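Second substrate binding domain of putative amino acid ABC transporter (Streptococcus pneumoniae, PDB 4OEN) probably binds an amino acid outside the cell and hands it to its ABC transporter, as a family 3 solute-binding domain of type II periplasmic-binding-protein fold. Local coordinates at residues A[78-83]-A[186-191]; A[85-90]-A[158-163]; A[94-99]-A[146-151]. All coordinates share one frame; numbering follows the deposited sequence.

Contact 1. Residues A[78-83]-A[186-191]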
loop_
_atom_site.group_PDB
_atom_site.type_symbol
_atom_site.label_atom_id
_atom_site.label_comp_id
_atom_site.label_asym_id
_atom_site.label_seq_id
_atom_site.Cartn_x
_atom_site.Cartn_y
_atom_site.Cartn_z
ATOM N N ALA A 78 -14.124 8.146 12.590
ATOM C CA ALA A 78 -15.466 8.473 13.040
ATOM C C ALA A 78 -16.387 7.257 13.025
ATOM O O ALA A 78 -17.325 7.178 13.809
ATOM C CB ALA A 78 -16.059 9.589 12.186
ATOM N N THR A 79 -16.122 6.309 12.130
ATOM C CA THR A 79 -17.004 5.151 12.006
ATOM C C THR A 79 -16.266 3.816 12.076
ATOM O O THR A 79 -16.902 2.765 12.121
ATOM C CB THR A 79 -17.811 5.210 10.688
ATOM O OG1 THR A 79 -16.913 5.348 9.586
ATOM C CG2 THR A 79 -18.770 6.406 10.690
ATOM N N PHE A 80 -14.938 3.861 12.095
ATOM C CA PHE A 80 -14.124 2.641 12.190
ATOM C C PHE A 80 -13.181 2.686 13.384
ATOM O O PHE A 80 -12.668 3.748 13.738
ATOM C CB PHE A 80 -13.268 2.443 10.934
ATOM C CG PHE A 80 -14.037 2.037 9.707
ATOM C CD1 PHE A 80 -14.344 0.706 9.480
ATOM C CD2 PHE A 80 -14.405 2.982 8.758
ATOM C CE1 PHE A 80 -15.039 0.311 8.342
ATOM C CE2 PHE A 80 -15.099 2.595 7.612
ATOM C CZ PHE A 80 -15.409 1.249 7.406
ATOM N N ASP A 81 -12.919 1.524 13.969
ATOM C CA ASP A 81 -11.817 1.351 14.908
ATOM C C ASP A 81 -10.709 0.594 14.188
ATOM O O ASP A 81 -10.948 -0.455 13.602
ATOM C CB ASP A 81 -12.255 0.580 16.158
ATOM C CG ASP A 81 -13.195 1.377 17.060
ATOM O OD1 ASP A 81 -13.178 2.626 17.025
ATOM O OD2 ASP A 81 -13.951 0.734 17.821
ATOM N N PHE A 82 -9.501 1.136 14.238
ATOM C CA PHE A 82 -8.381 0.563 13.518
ATOM C C PHE A 82 -7.497 -0.277 14.416
ATOM O O PHE A 82 -7.367 0.001 15.616
ATOM C CB PHE A 82 -7.547 1.670 12.878
ATOM C CG PHE A 82 -8.177 2.294 11.661
ATOM C CD1 PHE A 82 -8.114 1.661 10.427
ATOM C CD2 PHE A 82 -8.770 3.550 11.740
ATOM C CE1 PHE A 82 -8.669 2.248 9.289
ATOM C CE2 PHE A 82 -9.322 4.137 10.615
ATOM C CZ PHE A 82 -9.266 3.490 9.385
ATOM N N SER A 83 -6.876 -1.283 13.819
ATOM C CA SER A 83 -5.763 -1.994 14.430
ATOM C C SER A 83 -4.508 -1.134 14.456
ATOM O O SER A 83 -4.462 -0.037 13.903
ATOM C CB SER A 83 -5.446 -3.267 13.656
ATOM O OG SER A 83 -4.804 -2.953 12.424
ATOM N N ALA A 186 -3.984 -0.159 8.034
ATOM C CA ALA A 186 -4.456 -0.994 9.135
ATOM C C ALA A 186 -5.714 -1.768 8.799
ATOM O O ALA A 186 -6.395 -1.485 7.823
ATOM C CB ALA A 186 -4.700 -0.138 10.383
ATOM N N PHE A 187 -5.994 -2.759 9.640
ATOM C CA PHE A 187 -7.242 -3.517 9.650
ATOM C C PHE A 187 -8.284 -2.706 10.415
ATOM O O PHE A 187 -7.920 -1.914 11.286
ATOM C CB PHE A 187 -6.947 -4.884 10.313
ATOM C CG PHE A 187 -8.150 -5.728 10.604
ATOM C CD1 PHE A 187 -8.723 -6.520 9.616
ATOM C CD2 PHE A 187 -8.672 -5.780 11.891
ATOM C CE1 PHE A 187 -9.833 -7.329 9.896
ATOM C CE2 PHE A 187 -9.770 -6.582 12.179
ATOM C CZ PHE A 187 -10.359 -7.352 11.178
ATOM N N ALA A 188 -9.566 -2.870 10.082
ATOM C CA ALA A 188 -10.595 -2.070 10.755
ATOM C C ALA A 188 -11.846 -2.864 11.048
ATOM O O ALA A 188 -12.192 -3.791 10.319
ATOM C CB ALA A 188 -10.962 -0.833 9.913
ATOM N N VAL A 189 -12.519 -2.475 12.125
ATOM C CA VAL A 189 -13.850 -2.977 12.462
ATOM C C VAL A 189 -14.772 -1.768 12.589
ATOM O O VAL A 189 -14.303 -0.617 12.631
ATOM C CB VAL A 189 -13.850 -3.794 13.773
ATOM C CG1 VAL A 189 -12.894 -4.989 13.648
ATOM C CG2 VAL A 189 -13.440 -2.926 14.938
ATOM N N LYS A 190 -16.074 -2.012 12.612
ATOM C CA LYS A 190 -17.003 -0.912 12.844
ATOM C C LYS A 190 -16.742 -0.315 14.227
ATOM O O LYS A 190 -16.548 -1.054 15.183
ATOM C CB LYS A 190 -18.451 -1.389 12.712
ATOM C CG LYS A 190 -19.470 -0.272 12.871
ATOM C CD LYS A 190 -20.885 -0.785 12.682
ATOM C CE LYS A 190 -21.888 0.346 12.838
ATOM N NZ LYS A 190 -23.263 -0.140 12.615
ATOM N N LYS A 191 -16.713 1.017 14.320
ATOM C CA LYS A 191 -16.506 1.702 15.598
ATOM C C LYS A 191 -17.421 1.120 16.672
ATOM O O LYS A 191 -18.643 1.047 16.497
ATOM C CB LYS A 191 -16.753 3.208 15.465
ATOM C CG LYS A 191 -16.471 3.991 16.755
ATOM C CD LYS A 191 -16.540 5.514 16.546
ATOM C CE LYS A 191 -17.946 6.061 16.766
ATOM N NZ LYS A 191 -18.050 7.522 16.435
#
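An antiparallel strand pair in the mixed sheet of the type II periplasmic binding protein fold joins residues 78-83 to 186-191. Strand 80-82 runs beside the end of strand 180-190. Asp-81 and Val-189 form the hydrogen-bonded pair: Asp-81 N donates to Val-189 O at 2.9 Å, and Val-189 N returns a bond to Asp-81 O at 3.0 Å. Further along, Ser-83 N meets Phe-187 O almost straight, with an N-H...O angle of 172°. Ser-83 OG sits between its own backbone N and carbonyl carbon (chi1 73°). There it accepts from Phe-187 N at 3.0 Å, so side chain replaces backbone at this end of the ladder.

Phe-82 and Ala-188 share one face of the sheet. Phe-82 CD1 lies 3.8 Å from Ala-188 CB, and Phe-80 CB rests over the rim of one face of the Phe-82 ring. Phe-80 presents its ring edge to Val-189 O, with CD1 3.4 Å from that oxygen. Helix 51-60 packs against the Phe-80 side chain through Ile-55 and Val-58.

On the other face, Asp-81 CB touches Val-189 CG2, and helix 195-210 meets Val-189 through Ile-198. Asp-81 and Lys-191 cross obliquely without a salt bridge. Asp-81 OD2 instead takes a hydrogen bond from Gly-192 N. Lys-191 N reaches Thr-79 O from above the carbonyl plane. The Lys-191 chain bends at chi3 (89°), which brings NZ onto an in-plane lone pair of Ala-78 O at 2.7 Å.

Contact 2. Residues A[85-90]-A[158-163]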
loop_
_atom_site.group_PDB
_atom_site.type_symbol
_atom_site.label_atom_id
_atom_site.label_comp_id
_atom_site.label_asym_id
_atom_site.label_seq_id
_atom_site.Cartn_x
_atom_site.Cartn_y
_atom_site.Cartn_z
ATOM N N SER A 85 -0.949 -0.203 13.003
ATOM C CA SER A 85 -0.489 -0.186 11.627
ATOM C C SER A 85 0.336 -1.420 11.310
ATOM O O SER A 85 1.216 -1.793 12.093
ATOM C CB SER A 85 0.345 1.067 11.356
ATOM O OG SER A 85 0.806 1.075 10.010
ATOM N N TYR A 86 0.090 -2.035 10.155
ATOM C CA TYR A 86 0.953 -3.120 9.709
ATOM C C TYR A 86 1.837 -2.699 8.544
ATOM O O TYR A 86 2.647 -3.488 8.063
ATOM C CB TYR A 86 0.144 -4.369 9.328
ATOM C CG TYR A 86 -0.828 -4.231 8.176
ATOM C CD1 TYR A 86 -0.420 -4.413 6.859
ATOM C CD2 TYR A 86 -2.162 -3.961 8.410
ATOM C CE1 TYR A 86 -1.330 -4.292 5.807
ATOM C CE2 TYR A 86 -3.081 -3.841 7.357
ATOM C CZ TYR A 86 -2.650 -4.017 6.064
ATOM O OH TYR A 86 -3.541 -3.904 5.010
ATOM N N TYR A 87 1.701 -1.454 8.102
ATOM C CA TYR A 87 2.510 -0.977 6.983
ATOM C C TYR A 87 2.475 0.534 6.908
ATOM O O TYR A 87 1.395 1.129 6.830
ATOM C CB TYR A 87 2.013 -1.571 5.660
ATOM C CG TYR A 87 2.919 -1.243 4.500
ATOM C CD1 TYR A 87 4.161 -1.862 4.373
ATOM C CD2 TYR A 87 2.545 -0.312 3.537
ATOM C CE1 TYR A 87 4.997 -1.562 3.318
ATOM C CE2 TYR A 87 3.379 -0.011 2.470
ATOM C CZ TYR A 87 4.600 -0.643 2.370
ATOM O OH TYR A 87 5.453 -0.358 1.327
ATOM N N THR A 88 3.654 1.149 6.932
ATOM C CA THR A 88 3.759 2.588 6.736
ATOM C C THR A 88 3.903 2.870 5.264
ATOM O O THR A 88 4.877 2.437 4.642
ATOM C CB THR A 88 4.950 3.189 7.484
ATOM O OG1 THR A 88 4.796 2.943 8.885
ATOM C CG2 THR A 88 5.028 4.706 7.230
ATOM N N ALA A 89 2.928 3.596 4.725
ATOM C CA ALA A 89 2.875 3.894 3.303
ATOM C C ALA A 89 3.702 5.131 3.008
ATOM O O ALA A 89 3.540 6.157 3.658
ATOM C CB ALA A 89 1.445 4.098 2.853
ATOM N N ASN A 90 4.603 5.004 2.044
ATOM C CA ASN A 90 5.465 6.104 1.643
ATOM C C ASN A 90 5.239 6.474 0.200
ATOM O O ASN A 90 4.775 5.656 -0.587
ATOM C CB ASN A 90 6.950 5.742 1.793
ATOM C CG ASN A 90 7.344 5.387 3.210
ATOM O OD1 ASN A 90 7.005 6.079 4.158
ATOM N ND2 ASN A 90 8.096 4.307 3.352
ATOM N N ASP A 158 6.070 7.883 -6.913
ATOM C CA ASP A 158 4.901 6.991 -6.843
ATOM C C ASP A 158 4.779 6.368 -5.463
ATOM O O ASP A 158 5.648 6.529 -4.615
ATOM C CB ASP A 158 5.025 5.887 -7.907
ATOM C CG ASP A 158 3.681 5.317 -8.387
ATOM O OD1 ASP A 158 2.585 5.568 -7.810
ATOM O OD2 ASP A 158 3.735 4.566 -9.384
ATOM N N ASP A 159 3.700 5.626 -5.256
ATOM C CA ASP A 159 3.507 4.901 -4.015
ATOM C C ASP A 159 4.578 3.829 -3.872
ATOM O O ASP A 159 4.789 3.022 -4.795
ATOM C CB ASP A 159 2.126 4.243 -3.986
ATOM C CG ASP A 159 1.011 5.254 -3.945
ATOM O OD1 ASP A 159 1.054 6.115 -3.048
ATOM O OD2 ASP A 159 0.099 5.188 -4.802
ATOM N N GLU A 160 5.220 3.799 -2.710
ATOM C CA GLU A 160 6.286 2.837 -2.482
ATOM C C GLU A 160 5.853 1.360 -2.632
ATOM O O GLU A 160 6.546 0.603 -3.292
ATOM C CB GLU A 160 6.942 3.051 -1.113
ATOM C CG GLU A 160 7.920 1.936 -0.782
ATOM C CD GLU A 160 8.814 2.238 0.393
ATOM O OE1 GLU A 160 9.032 3.433 0.719
ATOM O OE2 GLU A 160 9.325 1.258 0.991
ATOM N N PRO A 161 4.696 0.948 -2.063
ATOM C CA PRO A 161 4.401 -0.483 -2.248
ATOM C C PRO A 161 4.143 -0.865 -3.706
ATOM O O PRO A 161 4.409 -1.993 -4.109
ATOM C CB PRO A 161 3.148 -0.696 -1.389
ATOM C CG PRO A 161 2.570 0.667 -1.170
ATOM C CD PRO A 161 3.731 1.606 -1.166
ATOM N N VAL A 162 3.651 0.083 -4.496
ATOM C CA VAL A 162 3.400 -0.179 -5.912
ATOM C C VAL A 162 4.710 -0.306 -6.666
ATOM O O VAL A 162 4.924 -1.258 -7.433
ATOM C CB VAL A 162 2.529 0.939 -6.539
ATOM C CG1 VAL A 162 2.481 0.801 -8.050
ATOM C CG2 VAL A 162 1.129 0.895 -5.955
ATOM N N LEU A 163 5.604 0.642 -6.421
ATOM C CA LEU A 163 6.911 0.617 -7.055
ATOM C C LEU A 163 7.719 -0.600 -6.615
ATOM O O LEU A 163 8.306 -1.278 -7.458
ATOM C CB LEU A 163 7.683 1.892 -6.750
ATOM C CG LEU A 163 7.849 2.865 -7.915
ATOM C CD1 LEU A 163 8.510 4.152 -7.429
ATOM C CD2 LEU A 163 8.661 2.203 -9.027
HETATM O O HOH W 1 7.983 -1.083 1.350
HETATM O O HOH W 2 2.179 4.709 -0.656
#
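The backbones of 85-90 and 158-163 run nearly antiparallel, their touching parts 164° apart, and come closest where Asn-90 faces Glu-160. Glu-160 N, in the first turn of helix 160-168, donates to Asn-90 O at 2.9 Å. The bond is straight (171°) but arrives from above the carbonyl plane. A water also donates to Asn-90 O and to Asp-159 OD1, so two donors grip this carbonyl. Strand 87-96 belongs to the long antiparallel pair with 180-190 that links the two lobes of a type II periplasmic binding protein. Here it meets the point where strand 155-159 passes directly into helix 160-168, and Pro-161 also touches Pro-15 and Phe-16. The side chains of Asn-90 and Glu-160 lie side by side and point the same way. Asn-90 ND2 donates to Glu-160 OE1 at 2.9 Å, meeting the oxygen from above the carboxylate plane. Glu-160 OE2 forms a salt bridge with Lys-164 and accepts from a second water, 2.7 Å away. That water is 2.6 Å from Tyr-87 OH. Tyr-87 extends with CG anti to its backbone N (chi1 -173°), and its side chain crosses Pro-161 obliquely, Tyr-87 CE2 3.8 Å from Pro-161 CG, with Pro-161 CD at the ring edge.

Contact 3. Residues A[94-99]-A[146-151]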
loop_
_atom_site.group_PDB
_atom_site.type_symbol
_atom_site.label_atom_id
_atom_site.label_comp_id
_atom_site.label_asym_id
_atom_site.label_seq_id
_atom_site.Cartn_x
_atom_site.Cartn_y
_atom_site.Cartn_z
ATOM N N GLY A 94 11.308 6.904 -8.160
ATOM C CA GLY A 94 11.705 5.765 -8.985
ATOM C C GLY A 94 12.512 6.235 -10.182
ATOM O O GLY A 94 12.173 7.256 -10.778
ATOM N N VAL A 95 13.594 5.526 -10.508
ATOM C CA VAL A 95 14.376 5.788 -11.717
ATOM C C VAL A 95 14.784 4.480 -12.401
ATOM O O VAL A 95 14.708 3.402 -11.802
ATOM C CB VAL A 95 15.656 6.624 -11.410
ATOM C CG1 VAL A 95 15.295 7.998 -10.868
ATOM C CG2 VAL A 95 16.582 5.878 -10.436
ATOM N N LYS A 96 15.204 4.558 -13.661
ATOM C CA LYS A 96 15.767 3.388 -14.327
ATOM C C LYS A 96 17.058 2.936 -13.656
ATOM O O LYS A 96 17.757 3.733 -13.024
ATOM C CB LYS A 96 16.014 3.675 -15.804
ATOM C CG LYS A 96 14.751 4.092 -16.534
ATOM C CD LYS A 96 15.023 4.321 -18.016
ATOM C CE LYS A 96 15.380 3.028 -18.725
ATOM N NZ LYS A 96 15.644 3.259 -20.174
ATOM N N GLU A 97 17.375 1.679 -13.834
ATOM C CA GLU A 97 18.554 1.106 -13.259
ATOM C C GLU A 97 19.802 1.886 -13.534
ATOM O O GLU A 97 20.661 1.968 -12.729
ATOM C CB GLU A 97 18.736 -0.274 -13.845
ATOM C CG GLU A 97 17.659 -1.187 -13.359
ATOM C CD GLU A 97 18.049 -1.859 -12.081
ATOM O OE1 GLU A 97 18.856 -1.313 -11.352
ATOM O OE2 GLU A 97 17.561 -2.957 -11.830
ATOM N N SER A 98 19.838 2.430 -14.734
ATOM C CA SER A 98 20.986 3.127 -15.276
ATOM C C SER A 98 21.174 4.545 -14.735
ATOM O O SER A 98 22.215 5.165 -14.959
ATOM C CB SER A 98 20.854 3.188 -16.801
ATOM O OG SER A 98 19.566 3.695 -17.154
ATOM N N SER A 99 20.174 5.056 -14.027
ATOM C CA SER A 99 20.176 6.462 -13.638
ATOM C C SER A 99 21.257 6.815 -12.621
ATOM O O SER A 99 21.522 6.054 -11.707
ATOM C CB SER A 99 18.820 6.853 -13.062
ATOM O OG SER A 99 18.854 8.180 -12.564
ATOM N N ASP A 146 5.837 4.653 -19.293
ATOM C CA ASP A 146 6.284 4.660 -20.680
ATOM C C ASP A 146 7.244 5.819 -20.900
ATOM O O ASP A 146 8.285 5.674 -21.540
ATOM C CB ASP A 146 5.101 4.767 -21.642
ATOM C CG ASP A 146 4.339 3.467 -21.775
ATOM O OD1 ASP A 146 4.753 2.464 -21.154
ATOM O OD2 ASP A 146 3.332 3.447 -22.513
ATOM N N SER A 147 6.879 6.981 -20.361
ATOM C CA SER A 147 7.706 8.158 -20.478
ATOM C C SER A 147 9.048 7.964 -19.765
ATOM O O SER A 147 10.088 8.371 -20.281
ATOM C CB SER A 147 6.960 9.373 -19.916
ATOM O OG SER A 147 7.725 10.560 -20.055
ATOM N N LEU A 148 9.028 7.360 -18.579
ATOM C CA LEU A 148 10.276 7.071 -17.862
ATOM C C LEU A 148 11.173 6.176 -18.716
ATOM O O LEU A 148 12.380 6.401 -18.824
ATOM C CB LEU A 148 9.995 6.412 -16.506
ATOM C CG LEU A 148 11.231 6.181 -15.613
ATOM C CD1 LEU A 148 11.794 7.513 -15.154
ATOM C CD2 LEU A 148 10.958 5.273 -14.408
ATOM N N ASN A 149 10.564 5.178 -19.346
ATOM C CA ASN A 149 11.306 4.204 -20.138
ATOM C C ASN A 149 12.016 4.830 -21.332
ATOM O O ASN A 149 13.160 4.484 -21.621
ATOM C CB ASN A 149 10.370 3.098 -20.619
ATOM C CG ASN A 149 11.119 1.923 -21.200
ATOM O OD1 ASN A 149 12.098 1.455 -20.623
ATOM N ND2 ASN A 149 10.677 1.453 -22.361
ATOM N N THR A 150 11.343 5.752 -22.019
ATOM C CA THR A 150 11.912 6.378 -23.206
ATOM C C THR A 150 12.944 7.441 -22.848
ATOM O O THR A 150 13.697 7.894 -23.705
ATOM C CB THR A 150 10.826 7.027 -24.099
ATOM O OG1 THR A 150 10.241 8.149 -23.423
ATOM C CG2 THR A 150 9.745 6.015 -24.461
ATOM N N GLY A 151 12.982 7.836 -21.580
ATOM C CA GLY A 151 13.916 8.855 -21.131
ATOM C C GLY A 151 13.344 10.253 -21.272
ATOM O O GLY A 151 14.055 11.251 -21.115
#
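Lys-96 carries this contact, stretching from the end of strand 87-96 to the C-terminal end of helix 141-150. The site belongs to an alpha/beta lobe of the type II periplasmic binding protein fold, where this helix packs against the sheet. Lys-96 NZ donates to Asn-149 O at 3.1 Å, in the carbonyl plane and on a lone pair. The ammonium group thus lies by a carbonyl of the last helical turn, where its charge would probably interact favourably with the negative end of the helix dipole. A bend at chi3 (67°) turns the end of the lysine chain to this oxygen. On the way its CD passes 3.5 Å from Leu-148 O. The aliphatic part of Lys-96 and the side chain of Leu-148 slide past each other in opposite directions, CG to CG 4.2 Å. Leu-148 CD2 reaches the backbone of the strand, 4.3 Å from Gly-94 O.

Farther out, Leu-148 is buried against Ile-153, Val-156 and Leu-173. Beyond Lys-96 the chain leaves the strand in a type I turn, closed by Ser-99 N bonding to Lys-96 O at 2.9 Å. Lys-174 NZ bonds to the carbonyls of Glu-97 and Ser-99 in this turn. The helix ends in a Schellman motif at Gly-151, whose positive phi (88°) suits glycine. Gly-151 N donates to Leu-148 O at 3.2 Å.

The three contacts follow one path through the fold. Strand 80-82 of contact 1 comes first, then strand 87-96, which serves contact 2 near its start and contact 3 at its end. The partner segments return in reverse order: 146-151, 158-163, 186-191. Contact 3 is therefore enclosed by contact 2 in sequence, and contact 2 by contact 1. Centres of contacts 1 and 2 lie about 19 Å apart, those of 2 and 3 about 21 Å. Contacts 1 and 3 fall on opposite sides of the chain's centre, about 39 Å between centres. This fits one contact in each lobe and contact 2 between them, by the strands that link the lobes. Tyr-86 packs on Ala-186, and Leu-163 on Gly-94, joining neighbours.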